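Local coordinates for protein allantoin racemase (Pseudomonas fluorescens, PDB 5LG5) that racemises allantoin, interconverting its two enantiomers, and probably acts on other 5-substituted hydantoins, at residues Ala103-Thr115 with Asp171-Met183. Residues are numbered along the deposited sequence; the frame is centred on the assembly and turned at random.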
loop_
_atom_site.group_PDB
_atom_site.type_symbol
_atom_site.label_atom_id
_atom_site.label_comp_id
_atom_site.label_asym_id
_atom_site.label_seq_id
_atom_site.Cartn_x
_atom_site.Cartn_y
_atom_site.Cartn_z
ATOM N N ALA E 103 -16.231 13.575 6.342
ATOM C CA ALA E 103 -15.662 14.349 5.224
ATOM C C ALA E 103 -15.561 13.509 3.941
ATOM O O ALA E 103 -15.713 14.010 2.820
ATOM C CB ALA E 103 -14.290 14.930 5.598
ATOM N N MET E 104 -15.307 12.222 4.112
ATOM C CA MET E 104 -15.181 11.329 2.969
ATOM C C MET E 104 -16.484 11.160 2.184
ATOM O O MET E 104 -16.465 10.762 1.017
ATOM C CB MET E 104 -14.594 9.985 3.399
ATOM C CG MET E 104 -13.074 10.032 3.625
ATOM S SD MET E 104 -12.484 8.599 4.529
ATOM C CE MET E 104 -13.247 7.281 3.581
ATOM N N PHE E 105 -17.619 11.457 2.815
ATOM C CA PHE E 105 -18.881 11.461 2.071
ATOM C C PHE E 105 -19.056 12.716 1.219
ATOM O O PHE E 105 -19.937 12.773 0.365
ATOM C CB PHE E 105 -20.084 11.270 3.007
ATOM C CG PHE E 105 -20.199 9.865 3.558
ATOM C CD1 PHE E 105 -19.795 9.573 4.860
ATOM C CD2 PHE E 105 -20.696 8.836 2.770
ATOM C CE1 PHE E 105 -19.893 8.283 5.361
ATOM C CE2 PHE E 105 -20.800 7.533 3.265
ATOM C CZ PHE E 105 -20.397 7.258 4.556
ATOM N N LEU E 106 -18.195 13.706 1.425
ATOM C CA LEU E 106 -18.431 15.040 0.878
ATOM C C LEU E 106 -17.513 15.445 -0.258
ATOM O O LEU E 106 -17.780 16.438 -0.937
ATOM C CB LEU E 106 -18.337 16.090 1.991
ATOM C CG LEU E 106 -19.311 15.902 3.157
ATOM C CD1 LEU E 106 -19.106 17.003 4.189
ATOM C CD2 LEU E 106 -20.744 15.905 2.658
ATOM N N GLY E 107 -16.420 14.711 -0.450
ATOM C CA GLY E 107 -15.441 15.084 -1.456
ATOM C C GLY E 107 -14.468 13.973 -1.786
ATOM O O GLY E 107 -14.421 12.946 -1.099
ATOM N N HIS E 108 -13.686 14.172 -2.839
ATOM C CA HIS E 108 -12.775 13.135 -3.288
ATOM C C HIS E 108 -11.592 12.970 -2.331
ATOM O O HIS E 108 -11.053 11.878 -2.175
ATOM C CB HIS E 108 -12.278 13.434 -4.699
ATOM C CG HIS E 108 -11.536 12.298 -5.320
ATOM N ND1 HIS E 108 -10.164 12.284 -5.424
ATOM C CD2 HIS E 108 -11.971 11.129 -5.844
ATOM C CE1 HIS E 108 -9.784 11.158 -6.004
ATOM N NE2 HIS E 108 -10.859 10.444 -6.273
ATOM N N ALA E 109 -11.217 14.063 -1.675
ATOM C CA ALA E 109 -10.096 14.055 -0.743
ATOM C C ALA E 109 -10.335 15.087 0.352
ATOM O O ALA E 109 -10.967 16.125 0.103
ATOM C CB ALA E 109 -8.773 14.345 -1.495
ATOM N N TYR E 110 -9.860 14.797 1.567
ATOM C CA TYR E 110 -9.989 15.743 2.680
ATOM C C TYR E 110 -8.606 16.098 3.226
ATOM O O TYR E 110 -7.656 15.332 3.076
ATOM C CB TYR E 110 -10.891 15.188 3.801
ATOM C CG TYR E 110 -10.253 14.048 4.573
ATOM C CD1 TYR E 110 -10.444 12.734 4.182
ATOM C CD2 TYR E 110 -9.449 14.288 5.681
ATOM C CE1 TYR E 110 -9.856 11.693 4.861
ATOM C CE2 TYR E 110 -8.861 13.242 6.379
ATOM C CZ TYR E 110 -9.075 11.953 5.954
ATOM O OH TYR E 110 -8.499 10.913 6.625
ATOM N N SER E 111 -8.493 17.263 3.854
ATOM C CA SER E 111 -7.272 17.610 4.577
ATOM C C SER E 111 -7.606 17.961 6.009
ATOM O O SER E 111 -8.698 18.439 6.315
ATOM C CB SER E 111 -6.498 18.768 3.914
ATOM O OG SER E 111 -5.792 18.338 2.761
ATOM N N VAL E 112 -6.671 17.684 6.897
ATOM C CA VAL E 112 -6.837 18.027 8.283
ATOM C C VAL E 112 -5.955 19.216 8.606
ATOM O O VAL E 112 -4.782 19.231 8.252
ATOM C CB VAL E 112 -6.455 16.831 9.182
ATOM C CG1 VAL E 112 -6.659 17.181 10.654
ATOM C CG2 VAL E 112 -7.268 15.588 8.781
ATOM N N VAL E 113 -6.517 20.219 9.260
ATOM C CA VAL E 113 -5.705 21.329 9.724
ATOM C C VAL E 113 -5.596 21.223 11.225
ATOM O O VAL E 113 -6.602 21.275 11.927
ATOM C CB VAL E 113 -6.285 22.704 9.356
ATOM C CG1 VAL E 113 -5.431 23.794 9.983
ATOM C CG2 VAL E 113 -6.364 22.867 7.836
ATOM N N THR E 114 -4.382 21.041 11.724
ATOM C CA THR E 114 -4.218 20.898 13.163
ATOM C C THR E 114 -3.458 22.097 13.709
ATOM O O THR E 114 -3.314 23.124 13.024
ATOM C CB THR E 114 -3.531 19.540 13.551
ATOM O OG1 THR E 114 -3.544 19.357 14.975
ATOM C CG2 THR E 114 -2.103 19.466 13.036
ATOM N N THR E 115 -2.986 21.948 14.944
ATOM C CA THR E 115 -2.317 22.999 15.692
ATOM C C THR E 115 -0.825 23.034 15.419
ATOM O O THR E 115 -0.345 23.807 14.585
ATOM C CB THR E 115 -2.522 22.759 17.187
ATOM O OG1 THR E 115 -2.297 21.364 17.468
ATOM C CG2 THR E 115 -3.945 23.135 17.579
ATOM N N ASP E 171 -2.702 20.765 -2.126
ATOM C CA ASP E 171 -2.909 19.352 -1.844
ATOM C C ASP E 171 -4.171 18.782 -2.499
ATOM O O ASP E 171 -4.422 17.571 -2.421
ATOM C CB ASP E 171 -2.944 19.101 -0.332
ATOM C CG ASP E 171 -1.740 19.673 0.383
ATOM O OD1 ASP E 171 -0.678 19.758 -0.255
ATOM O OD2 ASP E 171 -1.853 20.036 1.577
ATOM N N LYS E 172 -4.976 19.653 -3.104
ATOM C CA LYS E 172 -6.249 19.237 -3.742
ATOM C C LYS E 172 -7.289 18.708 -2.758
ATOM O O LYS E 172 -8.106 17.831 -3.099
ATOM C CB LYS E 172 -6.033 18.231 -4.876
ATOM C CG LYS E 172 -5.106 18.748 -5.961
ATOM C CD LYS E 172 -5.593 20.111 -6.459
ATOM C CE LYS E 172 -4.629 20.692 -7.495
ATOM N NZ LYS E 172 -5.330 21.235 -8.688
ATOM N N ALA E 173 -7.250 19.228 -1.535
ATOM C CA ALA E 173 -8.293 18.927 -0.576
ATOM C C ALA E 173 -9.610 19.478 -1.117
ATOM O O ALA E 173 -9.649 20.550 -1.745
ATOM C CB ALA E 173 -7.978 19.563 0.766
ATOM N N GLU E 174 -10.697 18.772 -0.848
ATOM C CA GLU E 174 -12.002 19.247 -1.268
ATOM C C GLU E 174 -12.851 19.507 -0.048
ATOM O O GLU E 174 -13.895 20.157 -0.118
ATOM C CB GLU E 174 -12.660 18.230 -2.186
ATOM C CG GLU E 174 -11.790 17.929 -3.389
ATOM C CD GLU E 174 -12.467 17.046 -4.390
ATOM O OE1 GLU E 174 -13.620 16.631 -4.124
ATOM O OE2 GLU E 174 -11.850 16.778 -5.450
ATOM N N VAL E 175 -12.383 18.983 1.077
ATOM C CA VAL E 175 -13.040 19.170 2.356
ATOM C C VAL E 175 -11.988 19.424 3.414
ATOM O O VAL E 175 -10.889 18.854 3.362
ATOM C CB VAL E 175 -13.885 17.927 2.749
ATOM C CG1 VAL E 175 -14.601 18.152 4.087
ATOM C CG2 VAL E 175 -14.894 17.589 1.655
ATOM N N ILE E 176 -12.313 20.288 4.367
ATOM C CA ILE E 176 -11.401 20.548 5.463
ATOM C C ILE E 176 -11.941 19.934 6.734
ATOM O O ILE E 176 -13.120 20.077 7.036
ATOM C CB ILE E 176 -11.201 22.049 5.695
ATOM C CG1 ILE E 176 -10.662 22.711 4.421
ATOM C CG2 ILE E 176 -10.274 22.261 6.859
ATOM C CD1 ILE E 176 -9.245 22.278 4.035
ATOM N N CYS E 177 -11.087 19.217 7.460
ATOM C CA CYS E 177 -11.419 18.762 8.807
ATOM C C CYS E 177 -10.684 19.590 9.841
ATOM O O CYS E 177 -9.481 19.808 9.715
ATOM C CB CYS E 177 -11.056 17.275 9.001
ATOM S SG CYS E 177 -11.960 16.121 7.950
ATOM N N LEU E 178 -11.408 20.063 10.849
ATOM C CA LEU E 178 -10.772 20.677 12.011
ATOM C C LEU E 178 -9.934 19.619 12.715
ATOM O O LEU E 178 -10.407 18.504 12.946
ATOM C CB LEU E 178 -11.830 21.227 12.960
ATOM C CG LEU E 178 -12.718 22.277 12.285
ATOM C CD1 LEU E 178 -13.646 22.939 13.298
ATOM C CD2 LEU E 178 -11.869 23.311 11.570
ATOM N N GLY E 179 -8.695 19.955 13.058
ATOM C CA GLY E 179 -7.776 18.946 13.564
ATOM C C GLY E 179 -7.390 19.214 14.998
ATOM O O GLY E 179 -6.249 18.959 15.412
ATOM N N CYS E 180 -8.337 19.787 15.738
ATOM C CA CYS E 180 -8.207 19.953 17.181
ATOM C C CYS E 180 -9.582 20.077 17.850
ATOM O O CYS E 180 -10.498 20.706 17.300
ATOM C CB CYS E 180 -7.325 21.164 17.503
ATOM S SG CYS E 180 -7.090 21.431 19.272
ATOM N N GLY E 181 -9.742 19.446 19.012
ATOM C CA GLY E 181 -10.995 19.528 19.753
ATOM C C GLY E 181 -11.349 20.965 20.118
ATOM O O GLY E 181 -12.519 21.357 20.114
ATOM N N GLY E 182 -10.325 21.750 20.444
ATOM C CA GLY E 182 -10.505 23.151 20.777
ATOM C C GLY E 182 -10.841 24.016 19.574
ATOM O O GLY E 182 -11.049 25.227 19.707
ATOM N N MET E 183 -10.887 23.406 18.393
ATOM C CA MET E 183 -11.327 24.128 17.202
ATOM C C MET E 183 -12.839 24.004 17.008
ATOM O O MET E 183 -13.400 24.572 16.065
ATOM C CB MET E 183 -10.602 23.624 15.959
ATOM C CG MET E 183 -9.155 24.091 15.848
ATOM S SD MET E 183 -8.442 23.420 14.338
ATOM C CE MET E 183 -6.702 23.830 14.555
#
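Strands 110-114 and 175-179 pair side by side as the two inner strands of a four-stranded parallel sheet, one of the two such sheets of this Asp/Glu/hydantoin racemase fold, with strands 136-141 and 198-199 outside them. The middle of the ladder is regular: Ser111 N donates to Val175 O, Cys177 N to Ser111 O (2.8 Å) and Val113 N to Cys177 O, each nearly straight. Toward Gly179 the backbone bonding weakens: Gly179 N to Val113 O is weak and bent, while Thr114 OG1 donates to Gly179 O (2.8 Å). With chi1 at -173°, OG1 is turned away from Thr114 N, which lets it reach that Gly179 oxygen; it is also hydrogen-bonded to Thr119 OG1.

On the sheet face carrying Tyr110, Val112, Val175 and Cys177, Ala103 CB rests against both Val175 CG1 and Cys177 SG, 3.5 Å from the sulfur. The same SG comes obliquely to the Tyr110 ring, 3.8 Å from CD2, while Val112 CG2 meets the ring edge in plane; Tyr110 OH is bonded to Leu132 O. On the other face, Val113 CG2 touches Ile176 CG2, and Ser111 OG packs against Ala173 CB (3.2 Å) while bonding Ser138. Helix 153-171 covers this side. Met183 stretches its CE to Val113 O.

At the N-terminal end of the pair, Glu174 links the two segments: its backbone N donates to Ala109 O, and its extended side chain accepts His108 N at OE1 (2.8 Å), from above the carboxylate plane. The other oxygen, OE2, bonds Thr224 of a second subunit, and His108 NE2 bonds Asp125 of a third. One carboxylate thus joins this end of the strand pair to a subunit interface, and this shared use of its two oxygens probably stabilises its negative charge and fixes its rotation.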